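Local coordinates for uncharacterized protein (Xanthomonas campestris pv. campestris, PDB 3HIU), which is of unknown function but belongs to the ferritin-like clan and holds a sodium ion among polar side chains inside its helical bundle, at residues M17-E22 and Q51-V56; E33-L38 and E149-A154; K39-I42 and E47-Q50; H105-S110 and Q135-M140; A117-G122 and I129-L134. One frame throughout, in Å; residues are numbered along the deposited sequence.

How the contacts relate
The five contacts run along one long four-helix bundle. Contacts 1, 3 and 4 surround its polar centre: Gln52 of contact 1 and Thr49 of contact 3 bind the sodium ion, and the nearest side-chain atom of Glu107 of contact 4 lies about 3 Å from it. The centres of contacts 1 and 3, and those of contacts 1 and 4, are 12 Å apart. Gln52 reaches Gln136, and Ile42 with Arg41 meets Met140, which joins helices 36-62 and 124-159 in this middle region. Contact 5 lies near the turn between the last two helices, its centre 13 Å from that of contact 4. Contact 2 lies toward the opposite end, its centre 35 Å from that of contact 5.

Contact 1 of 5, residues M17-E22 and Q51-V56; sequences MEKEAE and QQSAGV. With NA (sodium ion), chain J.
Glu18 of helix 2-28 meets Gln52 and Ser53 of helix 36-62, its CB resting 3.6 Å from Ser53 CB. Its carboxylate lies across the Gln52 amide with the two planes 77° apart. The oxygens of the two groups are modelled unusually close, so their exact placing is doubtful. Gln52 OE1 binds a sodium ion at 2.8 Å, and Glu18 OE1 lies 3.0 Å from the same sodium, which may relieve some of the crowding of oxygens. On the outer side a water ties three residues together: it accepts from Lys19 NZ at 2.9 Å, donates to Glu22 OE1 at 2.7 Å and hydrogen-bonds Ser53 OG at 2.6 Å. Lys19 bends at its second torsion (chi2 -75°), which swings the amine over to Ser53. In the second shell, Gln136 takes a hydrogen bond from Gln52 NE2, consistent with OE1 facing the metal, whose other protein ligand is Thr49. The two segments run nearly antiparallel (166°), axes 9.3 Å apart at closest, as befits a ferritin-like bundle. Helix 124-159 closes the inner side by laying Ile133 on Glu18, Gln52 and Val56, while helix 94-120 brings Phe103 against Met17 and Ala21.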
# COMPACT_ATOMS: atom_id res chain seq x y z
N MSE B 17 3.36 9.26 -9.95
CA MSE B 17 2.55 8.39 -9.12
C MSE B 17 1.06 8.78 -9.25
O MSE B 17 0.19 7.91 -9.31
CB MSE B 17 3.03 8.51 -7.68
CG MSE B 17 2.45 7.51 -6.72
SE MSE B 17 2.92 8.06 -4.91
CE MSE B 17 4.84 8.27 -5.16
N GLU B 18 0.80 10.08 -9.29
CA GLU B 18 -0.57 10.59 -9.42
C GLU B 18 -1.15 10.30 -10.79
O GLU B 18 -2.37 10.21 -10.94
CB GLU B 18 -0.60 12.10 -9.18
CG GLU B 18 -0.24 12.51 -7.77
CD GLU B 18 -1.18 11.95 -6.75
OE1 GLU B 18 -2.26 11.44 -7.13
OE2 GLU B 18 -0.86 12.01 -5.55
N LYS B 19 -0.33 10.17 -11.78
CA LYS B 19 -0.80 9.84 -13.13
C LYS B 19 -1.14 8.35 -13.21
O LYS B 19 -2.10 7.95 -13.88
CB LYS B 19 0.25 10.21 -14.18
CG LYS B 19 0.67 11.69 -14.16
CD LYS B 19 -0.40 12.58 -14.77
CE LYS B 19 -0.36 13.99 -14.20
NZ LYS B 19 -1.56 14.78 -14.61
N GLU B 20 -0.36 7.52 -12.51
CA GLU B 20 -0.62 6.09 -12.40
C GLU B 20 -1.86 5.84 -11.54
O GLU B 20 -2.66 4.95 -11.82
CB GLU B 20 0.58 5.37 -11.80
CG GLU B 20 0.30 3.94 -11.36
CD GLU B 20 1.41 3.35 -10.50
OE1 GLU B 20 2.19 4.13 -9.90
OE2 GLU B 20 1.49 2.11 -10.41
N ALA B 21 -2.00 6.64 -10.49
CA ALA B 21 -3.18 6.56 -9.65
C ALA B 21 -4.41 6.91 -10.48
O ALA B 21 -5.40 6.18 -10.47
CB ALA B 21 -3.06 7.49 -8.43
N GLU B 22 -4.32 8.02 -11.22
CA GLU B 22 -5.45 8.51 -12.01
C GLU B 22 -5.93 7.51 -13.06
O GLU B 22 -7.13 7.41 -13.32
CB GLU B 22 -5.12 9.85 -12.66
CG GLU B 22 -6.10 10.25 -13.75
CD GLU B 22 -5.66 11.48 -14.52
OE1 GLU B 22 -5.00 12.36 -13.91
OE2 GLU B 22 -5.98 11.57 -15.73
N GLN B 51 -6.27 17.06 -9.95
CA GLN B 51 -5.95 18.31 -9.28
C GLN B 51 -4.72 18.22 -8.36
O GLN B 51 -4.08 19.23 -8.08
CB GLN B 51 -7.16 18.81 -8.50
CG GLN B 51 -8.32 19.18 -9.39
CD GLN B 51 -9.22 20.21 -8.76
OE1 GLN B 51 -9.38 20.25 -7.54
NE2 GLN B 51 -9.83 21.06 -9.59
N GLN B 52 -4.40 17.02 -7.90
CA GLN B 52 -3.19 16.81 -7.11
C GLN B 52 -1.94 17.09 -7.92
O GLN B 52 -1.22 18.04 -7.64
CB GLN B 52 -3.15 15.38 -6.55
CG GLN B 52 -3.87 15.27 -5.25
CD GLN B 52 -4.13 13.84 -4.84
OE1 GLN B 52 -3.54 12.91 -5.39
NE2 GLN B 52 -5.03 13.66 -3.89
N SER B 53 -1.68 16.25 -8.92
CA SER B 53 -0.50 16.38 -9.75
C SER B 53 -0.41 17.78 -10.39
O SER B 53 0.66 18.35 -10.49
CB SER B 53 -0.47 15.30 -10.82
OG SER B 53 -1.65 15.33 -11.61
N ALA B 54 -1.54 18.33 -10.81
CA ALA B 54 -1.55 19.70 -11.31
C ALA B 54 -1.05 20.63 -10.23
O ALA B 54 -0.47 21.68 -10.51
CB ALA B 54 -2.94 20.09 -11.74
N GLY B 55 -1.28 20.25 -8.98
CA GLY B 55 -0.72 20.99 -7.86
C GLY B 55 0.75 20.67 -7.73
O GLY B 55 1.58 21.54 -7.48
N VAL B 56 1.08 19.40 -7.91
CA VAL B 56 2.46 18.99 -7.89
C VAL B 56 3.22 19.73 -8.98
O VAL B 56 4.34 20.21 -8.77
CB VAL B 56 2.59 17.46 -8.08
CG1 VAL B 56 4.03 17.06 -8.13
CG2 VAL B 56 1.90 16.73 -6.96
NA NA J . -4.68 10.35 -5.68
O HOH W 1 -2.95 13.30 -12.51

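Contact 2 of 5, residues E33-L38 and E149-A154; sequences EHYPEL and EAIVVA. With EDO (1,2-ethanediol), chain K; EDO (1,2-ethanediol), chain P.
Tyr35 and Ile151 carry this contact between the start of helix 36-62 and the late part of helix 124-159. Starting at CB, the tyrosine first passes a 1,2-ethanediol, probably from the crystallisation liquor, whose modelled position is doubtful. One bond beyond CG, Tyr35 CD1 comes against Ile151 CG1. Further out, Tyr35 CE1 and CZ lie under Ile151 CG2, which stands over one ring face as a CH-pi contact, 3.9 Å from the ring centroid and 23° off the normal. The opposite face is met toward its rim by CB of the preceding His34. At the ring edge Tyr35 CE1 touches Ala154 CB at 4.2 Å, about one helical turn beyond Ile151. On the other edge Tyr35 CE2 meets C2 of a second ethanediol at 3.6 Å. At the tip, Tyr35 OH ends 3.4 Å from Ile151 O. Tyr35 is the N-cap residue of helix 36-62, so the ring projects from the very point where the loop after helix 2-28 turns into the second helix of the bundle. With CG1 beside its backbone N (chi1 -64°), Ile151 divides its work: CG2 goes to the tyrosine, while CD1 presses on Leu38 CG at 3.5 Å, a tight fit for two carbons. Trp143 and Val97 also touch Leu38, and Phe155 and Arg158 border the tyrosine. The second ethanediol's O2 accepts a nearly straight bond from Glu33 N (2.6 Å, 177°) in the loop. Behind Ile151, Val152 and Val153 pack on Val116 of the second subunit.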
# COMPACT_ATOMS: atom_id res chain seq x y z
N GLU B 33 -20.07 -2.86 -11.07
CA GLU B 33 -21.46 -3.04 -11.45
C GLU B 33 -22.35 -3.03 -10.24
O GLU B 33 -23.53 -2.74 -10.35
CB GLU B 33 -21.64 -4.38 -12.14
CG GLU B 33 -20.52 -4.76 -13.09
CD GLU B 33 -20.65 -6.20 -13.60
OE1 GLU B 33 -20.55 -7.14 -12.78
OE2 GLU B 33 -20.84 -6.37 -14.82
N HIS B 34 -21.78 -3.36 -9.08
CA HIS B 34 -22.61 -3.69 -7.93
C HIS B 34 -22.42 -2.81 -6.66
O HIS B 34 -22.99 -3.10 -5.61
CB HIS B 34 -22.46 -5.19 -7.57
CG HIS B 34 -22.84 -6.13 -8.69
ND1 HIS B 34 -22.08 -7.23 -9.02
CD2 HIS B 34 -23.89 -6.13 -9.54
CE1 HIS B 34 -22.65 -7.88 -10.02
NE2 HIS B 34 -23.75 -7.23 -10.36
N TYR B 35 -21.63 -1.74 -6.76
CA TYR B 35 -21.38 -0.88 -5.59
C TYR B 35 -21.39 0.58 -5.97
O TYR B 35 -20.34 1.20 -6.08
CB TYR B 35 -20.04 -1.22 -4.95
CG TYR B 35 -19.80 -2.69 -4.84
CD1 TYR B 35 -20.20 -3.40 -3.72
CD2 TYR B 35 -19.21 -3.39 -5.88
CE1 TYR B 35 -20.00 -4.75 -3.63
CE2 TYR B 35 -19.01 -4.75 -5.81
CZ TYR B 35 -19.41 -5.43 -4.68
OH TYR B 35 -19.21 -6.78 -4.59
N PRO B 36 -22.59 1.14 -6.15
CA PRO B 36 -22.74 2.53 -6.57
C PRO B 36 -21.94 3.48 -5.68
O PRO B 36 -21.42 4.49 -6.17
CB PRO B 36 -24.25 2.78 -6.40
CG PRO B 36 -24.87 1.44 -6.50
CD PRO B 36 -23.88 0.49 -5.88
N GLU B 37 -21.83 3.17 -4.39
CA GLU B 37 -21.09 4.03 -3.48
C GLU B 37 -19.62 3.96 -3.87
O GLU B 37 -19.00 4.98 -4.16
CB GLU B 37 -21.27 3.56 -2.04
CG GLU B 37 -21.66 4.67 -1.07
CD GLU B 37 -23.10 5.12 -1.26
OE1 GLU B 37 -23.95 4.74 -0.43
OE2 GLU B 37 -23.38 5.83 -2.25
N LEU B 38 -19.09 2.75 -3.88
CA LEU B 38 -17.70 2.51 -4.27
C LEU B 38 -17.40 3.33 -5.51
O LEU B 38 -16.62 4.27 -5.47
CB LEU B 38 -17.50 1.04 -4.59
CG LEU B 38 -16.25 0.32 -4.12
CD1 LEU B 38 -16.09 -0.92 -4.97
CD2 LEU B 38 -14.99 1.20 -4.18
N GLU B 149 -15.42 -4.20 4.16
CA GLU B 149 -16.06 -5.40 4.65
C GLU B 149 -17.39 -5.70 3.95
O GLU B 149 -17.66 -6.86 3.62
CB GLU B 149 -16.23 -5.33 6.16
CG GLU B 149 -16.31 -6.69 6.82
CD GLU B 149 -16.51 -6.61 8.31
OE1 GLU B 149 -16.20 -5.55 8.89
OE2 GLU B 149 -16.99 -7.60 8.90
N ALA B 150 -18.21 -4.68 3.70
CA ALA B 150 -19.51 -4.89 3.04
C ALA B 150 -19.32 -5.38 1.62
O ALA B 150 -20.03 -6.28 1.15
CB ALA B 150 -20.35 -3.61 3.04
N ILE B 151 -18.33 -4.79 0.94
CA ILE B 151 -18.03 -5.13 -0.45
C ILE B 151 -17.60 -6.58 -0.57
O ILE B 151 -18.01 -7.27 -1.50
CB ILE B 151 -16.92 -4.27 -1.01
CG1 ILE B 151 -17.37 -2.81 -1.06
CG2 ILE B 151 -16.56 -4.77 -2.40
CD1 ILE B 151 -16.27 -1.82 -1.41
N VAL B 152 -16.79 -7.03 0.39
CA VAL B 152 -16.35 -8.42 0.43
C VAL B 152 -17.53 -9.38 0.64
O VAL B 152 -17.71 -10.35 -0.11
CB VAL B 152 -15.31 -8.64 1.54
CG1 VAL B 152 -15.03 -10.12 1.70
CG2 VAL B 152 -14.04 -7.90 1.21
N VAL B 153 -18.34 -9.09 1.65
CA VAL B 153 -19.46 -9.93 2.01
C VAL B 153 -20.44 -10.04 0.85
O VAL B 153 -20.79 -11.14 0.42
CB VAL B 153 -20.18 -9.36 3.22
CG1 VAL B 153 -21.50 -10.06 3.43
CG2 VAL B 153 -19.27 -9.50 4.44
N ALA B 154 -20.88 -8.90 0.34
CA ALA B 154 -21.82 -8.88 -0.78
C ALA B 154 -21.25 -9.68 -1.93
O ALA B 154 -21.99 -10.37 -2.64
CB ALA B 154 -22.11 -7.46 -1.21
C1 EDO K . -19.95 -0.11 -1.61
O1 EDO K . -19.17 1.08 -1.51
C2 EDO K . -21.38 0.29 -1.94
O2 EDO K . -21.40 0.92 -3.22
C1 EDO P . -18.56 -7.04 -8.93
O1 EDO P . -18.16 -7.65 -7.69
C2 EDO P . -17.95 -5.66 -9.08
O2 EDO P . -18.93 -4.81 -9.69

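Contact 3 of 5, residues K39-I42 and E47-Q50; sequences KRRI and EETQ. With NA (sodium ion), chain J; EDO (1,2-ethanediol), chain N.
The guanidinium of Arg41 presents its edge to Glu48, whose OE2 lies exactly in the guanidinium plane, while the carboxylate is turned 77° against it. Met140 and Trp143 of helix 124-159 also touch the arginine. Its grip is end-on with two nitrogens on a single oxygen: Arg41 NH1 gives Glu48 OE2 a fairly straight bond of 2.9 Å (162°), and Arg41 NH2 a longer, more bent one to the same OE2 at 3.3 Å. Both enter on the syn side of OE2, but from opposite faces of the carboxylate plane. The result is a salt bridge within one helix, between residues seven apart and so two turns from each other. To span that distance Arg41, whose CB points away from Glu48, bends almost eclipsed at its second torsion (chi2 -13°), a strained turn that sends the guanidinium along the helix. The carboxylate is held by two more residues of its own helix: His45 ND1 bonds to OE2 and Gln44 NE2 to OE1, which probably limits its rotation. Arg41 NH2 has a further, long and weak ion pair with Glu139. Thr49, next after Glu48, binds the sodium ion through OG1 at 2.6 Å. The same hydroxyl makes a weak hydrogen bond to His45 O. At the other end Lys39 NZ donates to an ethanediol O2 at 2.8 Å. Helix 36-62 thus faces helix 124-159 with Arg41 and Ile42, both touching Met140, while Ile42 and Thr49 also lean on Met25 of helix 2-28.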
# COMPACT_ATOMS: atom_id res chain seq x y z
N LYS B 39 -18.05 2.94 -6.61
CA LYS B 39 -17.85 3.55 -7.91
C LYS B 39 -17.96 5.07 -7.84
O LYS B 39 -17.11 5.80 -8.37
CB LYS B 39 -18.87 2.98 -8.91
CG LYS B 39 -18.88 3.63 -10.28
CD LYS B 39 -19.98 3.03 -11.14
CE LYS B 39 -19.65 3.12 -12.62
NZ LYS B 39 -20.62 2.34 -13.44
N ARG B 40 -19.03 5.55 -7.20
CA ARG B 40 -19.25 6.97 -6.99
C ARG B 40 -18.00 7.60 -6.36
O ARG B 40 -17.59 8.70 -6.73
CB ARG B 40 -20.46 7.18 -6.08
CG ARG B 40 -21.05 8.59 -6.10
CD ARG B 40 -21.47 9.08 -4.71
NE ARG B 40 -22.61 8.36 -4.14
CZ ARG B 40 -23.41 8.85 -3.20
NH1 ARG B 40 -23.19 10.07 -2.72
NH2 ARG B 40 -24.43 8.13 -2.74
N ARG B 41 -17.39 6.89 -5.41
CA ARG B 41 -16.25 7.42 -4.68
C ARG B 41 -15.01 7.55 -5.58
O ARG B 41 -14.37 8.59 -5.65
CB ARG B 41 -15.93 6.57 -3.44
CG ARG B 41 -15.32 7.37 -2.30
CD ARG B 41 -14.89 8.76 -2.79
NE ARG B 41 -13.92 9.43 -1.92
CZ ARG B 41 -13.11 10.40 -2.32
NH1 ARG B 41 -13.15 10.83 -3.58
NH2 ARG B 41 -12.27 10.96 -1.47
N ILE B 42 -14.67 6.46 -6.25
CA ILE B 42 -13.50 6.46 -7.10
C ILE B 42 -13.56 7.56 -8.16
O ILE B 42 -12.57 8.24 -8.43
CB ILE B 42 -13.32 5.09 -7.74
CG1 ILE B 42 -13.19 4.03 -6.64
CG2 ILE B 42 -12.10 5.07 -8.63
CD1 ILE B 42 -11.90 4.14 -5.87
N GLU B 47 -11.00 12.84 -10.18
CA GLU B 47 -10.96 14.28 -10.39
C GLU B 47 -10.05 14.98 -9.37
O GLU B 47 -9.29 15.87 -9.72
CB GLU B 47 -12.38 14.86 -10.35
CG GLU B 47 -13.27 14.39 -11.49
CD GLU B 47 -13.03 15.17 -12.77
OE1 GLU B 47 -13.40 14.68 -13.86
OE2 GLU B 47 -12.47 16.29 -12.67
N GLU B 48 -10.15 14.57 -8.11
CA GLU B 48 -9.24 15.03 -7.07
C GLU B 48 -7.77 14.79 -7.45
O GLU B 48 -6.93 15.68 -7.27
CB GLU B 48 -9.57 14.35 -5.72
CG GLU B 48 -10.67 15.06 -4.92
CD GLU B 48 -11.62 14.10 -4.18
OE1 GLU B 48 -12.77 14.50 -3.91
OE2 GLU B 48 -11.22 12.95 -3.88
N THR B 49 -7.45 13.59 -7.96
CA THR B 49 -6.09 13.25 -8.38
C THR B 49 -5.58 14.19 -9.46
O THR B 49 -4.50 14.76 -9.35
CB THR B 49 -5.98 11.82 -8.94
OG1 THR B 49 -5.93 10.89 -7.85
CG2 THR B 49 -4.71 11.66 -9.76
N GLN B 50 -6.36 14.34 -10.52
CA GLN B 50 -6.01 15.27 -11.58
C GLN B 50 -5.58 16.62 -10.99
O GLN B 50 -4.63 17.24 -11.47
CB GLN B 50 -7.18 15.43 -12.54
CG GLN B 50 -7.56 14.12 -13.21
CD GLN B 50 -8.95 14.15 -13.80
OE1 GLN B 50 -9.65 15.15 -13.73
NE2 GLN B 50 -9.36 13.03 -14.40
NA NA J . -4.68 10.35 -5.68
C1 EDO N . -21.43 5.78 -12.55
O1 EDO N . -21.54 7.06 -11.91
C2 EDO N . -22.80 5.28 -12.99
O2 EDO N . -22.81 3.87 -12.78

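Contact 4 of 5, residues H105-S110 and Q135-M140; sequences HLEIAS and QQEIEM
Ile108 and Glu137 bring the two backbones closest, CA to CA 6.1 Å, where helix 94-120 passes helix 124-159. The segments run antiparallel at 152° with axes 8.9 Å apart. Ile108 CG1 slides alongside Glu137 in the opposite sense, 4.0 Å from Glu137 CB, and crosses Ile138 at about a right angle, the two CG1 atoms 4.1 Å apart. The tip of Ile108 folds back over the rim of one face of its own helix's His105 ring. Beside this apolar contact the acidic side chains meet. Glu107, extended beyond CG, and Glu137, bent at its second torsion (chi2 -41°), cross with carboxylate planes 50° apart. Glu107 OE2 and Glu137 OE1 lie 2.9 Å from each other, two like-charged acceptors that meet without bonding. Such a buried gathering of carboxylates inside a four-helix bundle recalls the metal sites of ferritin-like proteins; here the nearest side-chain atom of Glu107 is about 3 Å from a sodium ion. Glu104 adds a third acidic group beside both. His45 donates from NE2 to Glu137 OE1 and probably offsets part of the negative charge, while Glu18 brings a fourth carboxylate near Glu107. Within helix 94-120, Ser110 OG donates to Leu106 O at 2.7 Å from above the carbonyl plane, sharing that oxygen with Ser110 N. The second subunit covers this helix: Gln148 of that chain bonds to Ala109 O, and His105 of the second subunit stacks on His105 of this chain.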
# COMPACT_ATOMS: atom_id res chain seq x y z
N HIS B 105 -1.87 4.12 0.46
CA HIS B 105 -0.87 4.17 1.52
C HIS B 105 0.55 4.39 0.98
O HIS B 105 1.37 5.03 1.63
CB HIS B 105 -0.99 2.94 2.44
CG HIS B 105 -1.99 3.13 3.53
ND1 HIS B 105 -3.31 2.73 3.42
CD2 HIS B 105 -1.88 3.72 4.75
CE1 HIS B 105 -3.95 3.05 4.53
NE2 HIS B 105 -3.11 3.65 5.35
N LEU B 106 0.83 3.88 -0.21
CA LEU B 106 2.03 4.28 -0.92
C LEU B 106 2.03 5.79 -1.00
O LEU B 106 3.01 6.45 -0.66
CB LEU B 106 2.05 3.69 -2.33
CG LEU B 106 3.36 3.87 -3.11
CD1 LEU B 106 4.53 3.45 -2.25
CD2 LEU B 106 3.33 3.08 -4.41
N GLU B 107 0.91 6.36 -1.43
CA GLU B 107 0.80 7.81 -1.56
C GLU B 107 1.01 8.55 -0.24
O GLU B 107 1.80 9.50 -0.18
CB GLU B 107 -0.54 8.20 -2.20
CG GLU B 107 -0.64 7.85 -3.68
CD GLU B 107 -1.83 8.51 -4.35
OE1 GLU B 107 -1.63 9.41 -5.19
OE2 GLU B 107 -2.98 8.13 -4.03
N ILE B 108 0.31 8.12 0.80
CA ILE B 108 0.51 8.66 2.15
C ILE B 108 2.01 8.75 2.47
O ILE B 108 2.57 9.84 2.57
CB ILE B 108 -0.18 7.79 3.22
CG1 ILE B 108 -1.70 7.91 3.10
CG2 ILE B 108 0.27 8.20 4.61
CD1 ILE B 108 -2.45 6.66 3.54
N ALA B 109 2.66 7.60 2.62
CA ALA B 109 4.07 7.58 2.93
C ALA B 109 4.85 8.61 2.10
O ALA B 109 5.63 9.39 2.64
CB ALA B 109 4.64 6.19 2.77
N SER B 110 4.64 8.61 0.79
CA SER B 110 5.39 9.52 -0.09
C SER B 110 5.15 10.99 0.24
O SER B 110 6.09 11.78 0.30
CB SER B 110 5.02 9.27 -1.54
OG SER B 110 5.04 7.89 -1.80
N GLN B 135 -3.87 14.59 3.23
CA GLN B 135 -5.13 14.44 3.96
C GLN B 135 -6.20 13.80 3.09
O GLN B 135 -7.06 13.07 3.58
CB GLN B 135 -5.61 15.80 4.49
CG GLN B 135 -6.00 15.81 5.99
CD GLN B 135 -7.43 15.35 6.28
OE1 GLN B 135 -8.35 15.58 5.49
NE2 GLN B 135 -7.62 14.71 7.43
N GLN B 136 -6.14 14.07 1.78
CA GLN B 136 -7.06 13.46 0.83
C GLN B 136 -6.80 11.96 0.64
O GLN B 136 -7.73 11.18 0.43
CB GLN B 136 -6.99 14.17 -0.53
CG GLN B 136 -7.17 15.69 -0.46
CD GLN B 136 -7.19 16.33 -1.85
OE1 GLN B 136 -6.59 15.81 -2.79
NE2 GLN B 136 -7.87 17.45 -1.97
N GLU B 137 -5.52 11.57 0.69
CA GLU B 137 -5.15 10.16 0.55
C GLU B 137 -5.62 9.42 1.79
O GLU B 137 -6.18 8.33 1.71
CB GLU B 137 -3.64 10.00 0.35
CG GLU B 137 -3.08 10.82 -0.80
CD GLU B 137 -3.99 10.81 -2.01
OE1 GLU B 137 -4.61 9.77 -2.30
OE2 GLU B 137 -4.09 11.85 -2.67
N ILE B 138 -5.41 10.05 2.95
CA ILE B 138 -5.90 9.49 4.20
C ILE B 138 -7.41 9.36 4.19
O ILE B 138 -7.96 8.30 4.51
CB ILE B 138 -5.46 10.34 5.38
CG1 ILE B 138 -3.98 10.06 5.68
CG2 ILE B 138 -6.33 10.04 6.59
CD1 ILE B 138 -3.34 11.03 6.65
N GLU B 139 -8.08 10.45 3.82
CA GLU B 139 -9.54 10.45 3.68
C GLU B 139 -10.00 9.29 2.79
O GLU B 139 -10.91 8.54 3.13
CB GLU B 139 -9.98 11.80 3.08
CG GLU B 139 -11.39 12.25 3.45
CD GLU B 139 -12.41 11.98 2.36
OE1 GLU B 139 -12.59 10.81 1.96
OE2 GLU B 139 -13.05 12.95 1.90
N MSE B 140 -9.35 9.16 1.63
CA MSE B 140 -9.74 8.15 0.63
C MSE B 140 -9.47 6.72 1.10
O MSE B 140 -10.32 5.84 0.98
CB MSE B 140 -9.01 8.43 -0.69
CG MSE B 140 -9.33 7.45 -1.83
SE MSE B 140 -11.22 7.36 -2.35
CE MSE B 140 -10.99 6.89 -4.21

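Contact 5 of 5, residues A117-G122 and I129-L134; sequences AARSAG and ICEDIL
Arg119 runs straight from CG to NE (chi2 178°) and, with CG placed beside its backbone N, stretches from helix 94-120 across to Glu131 on helix 124-159. The glutamate, likewise extended beyond CG, comes to meet it. The two side chains cross at about a right angle, guanidinium and carboxylate planes 73° apart, so the groups do not lie flat together. Arg119 NH2 stands 2.7 Å from Glu131 OE2 in a salt bridge, but the N-H points well off the oxygen (120°) and the hydrogen bond is weak. A single N-O pair makes the close contact, at the protein surface. The bridge spans the helical hairpin formed by the third and fourth helices of the bundle, close to its turn. Helix 94-120 ends there in a Schellman motif: Gly122 leaves helical geometry with a positive phi, and its N bonds back to Arg119 O at 2.7 Å. Gln124, at the start of the next helix, touches Arg119. Toward the interior, Ala118 lies against Val126 and Ala127, and Cys130 against Val115, which Glu131 also touches. Ile133 faces Tyr111 and Glu18 deeper in the bundle, while Ser120 packs on Gln160 of the second subunit.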
# COMPACT_ATOMS: atom_id res chain seq x y z
N ALA B 117 10.87 16.87 2.98
CA ALA B 117 11.83 17.40 2.00
C ALA B 117 11.50 18.85 1.63
O ALA B 117 12.37 19.59 1.16
CB ALA B 117 11.86 16.53 0.74
N ALA B 118 10.25 19.24 1.84
CA ALA B 118 9.84 20.63 1.64
C ALA B 118 10.22 21.49 2.86
O ALA B 118 10.77 22.57 2.71
CB ALA B 118 8.35 20.71 1.37
N ARG B 119 9.91 21.00 4.05
CA ARG B 119 10.26 21.74 5.25
C ARG B 119 11.76 22.00 5.29
O ARG B 119 12.20 23.16 5.38
CB ARG B 119 9.76 21.01 6.51
CG ARG B 119 8.27 21.26 6.75
CD ARG B 119 7.71 20.52 7.95
NE ARG B 119 6.26 20.72 8.03
CZ ARG B 119 5.44 20.00 8.80
NH1 ARG B 119 5.91 19.02 9.55
NH2 ARG B 119 4.13 20.26 8.79
N SER B 120 12.54 20.92 5.20
CA SER B 120 14.01 21.01 5.18
C SER B 120 14.52 22.01 4.13
O SER B 120 15.54 22.67 4.33
CB SER B 120 14.62 19.61 4.96
OG SER B 120 15.90 19.69 4.35
N ALA B 121 13.81 22.11 3.00
CA ALA B 121 14.19 23.01 1.92
C ALA B 121 13.67 24.43 2.16
O ALA B 121 13.95 25.34 1.37
CB ALA B 121 13.68 22.48 0.58
N GLY B 122 12.92 24.60 3.24
CA GLY B 122 12.35 25.89 3.58
C GLY B 122 11.36 26.37 2.54
O GLY B 122 11.15 27.57 2.38
N ILE B 129 0.87 22.36 0.17
CA ILE B 129 0.33 21.58 -0.94
C ILE B 129 0.33 20.13 -0.50
O ILE B 129 -0.71 19.46 -0.48
CB ILE B 129 1.18 21.70 -2.23
CG1 ILE B 129 1.44 23.16 -2.60
CG2 ILE B 129 0.49 21.00 -3.39
CD1 ILE B 129 0.25 23.83 -3.27
N CYS B 130 1.51 19.66 -0.10
CA CYS B 130 1.72 18.25 0.15
C CYS B 130 0.94 17.70 1.34
O CYS B 130 0.55 16.53 1.34
CB CYS B 130 3.21 17.97 0.30
SG CYS B 130 4.09 18.33 -1.20
N GLU B 131 0.73 18.53 2.35
CA GLU B 131 -0.03 18.09 3.52
C GLU B 131 -1.50 17.99 3.15
O GLU B 131 -2.26 17.20 3.74
CB GLU B 131 0.16 19.05 4.69
CG GLU B 131 1.53 19.00 5.36
CD GLU B 131 1.85 20.26 6.16
OE1 GLU B 131 0.91 20.95 6.62
OE2 GLU B 131 3.05 20.58 6.32
N ASP B 132 -1.91 18.78 2.16
CA ASP B 132 -3.31 18.83 1.76
C ASP B 132 -3.62 17.64 0.86
O ASP B 132 -4.66 16.99 1.03
CB ASP B 132 -3.65 20.16 1.08
CG ASP B 132 -3.79 21.30 2.08
OD1 ASP B 132 -4.28 21.05 3.20
OD2 ASP B 132 -3.39 22.44 1.76
N ILE B 133 -2.73 17.34 -0.07
CA ILE B 133 -2.84 16.11 -0.86
C ILE B 133 -2.83 14.90 0.08
O ILE B 133 -3.60 13.95 -0.09
CB ILE B 133 -1.71 15.98 -1.91
CG1 ILE B 133 -1.87 17.04 -3.00
CG2 ILE B 133 -1.68 14.57 -2.52
CD1 ILE B 133 -0.67 17.17 -3.92
N LEU B 134 -1.96 14.95 1.09
CA LEU B 134 -1.85 13.87 2.07
C LEU B 134 -3.17 13.55 2.77
O LEU B 134 -3.55 12.39 2.89
CB LEU B 134 -0.76 14.20 3.10
CG LEU B 134 -0.80 13.39 4.41
CD1 LEU B 134 -0.65 11.89 4.15
CD2 LEU B 134 0.29 13.89 5.35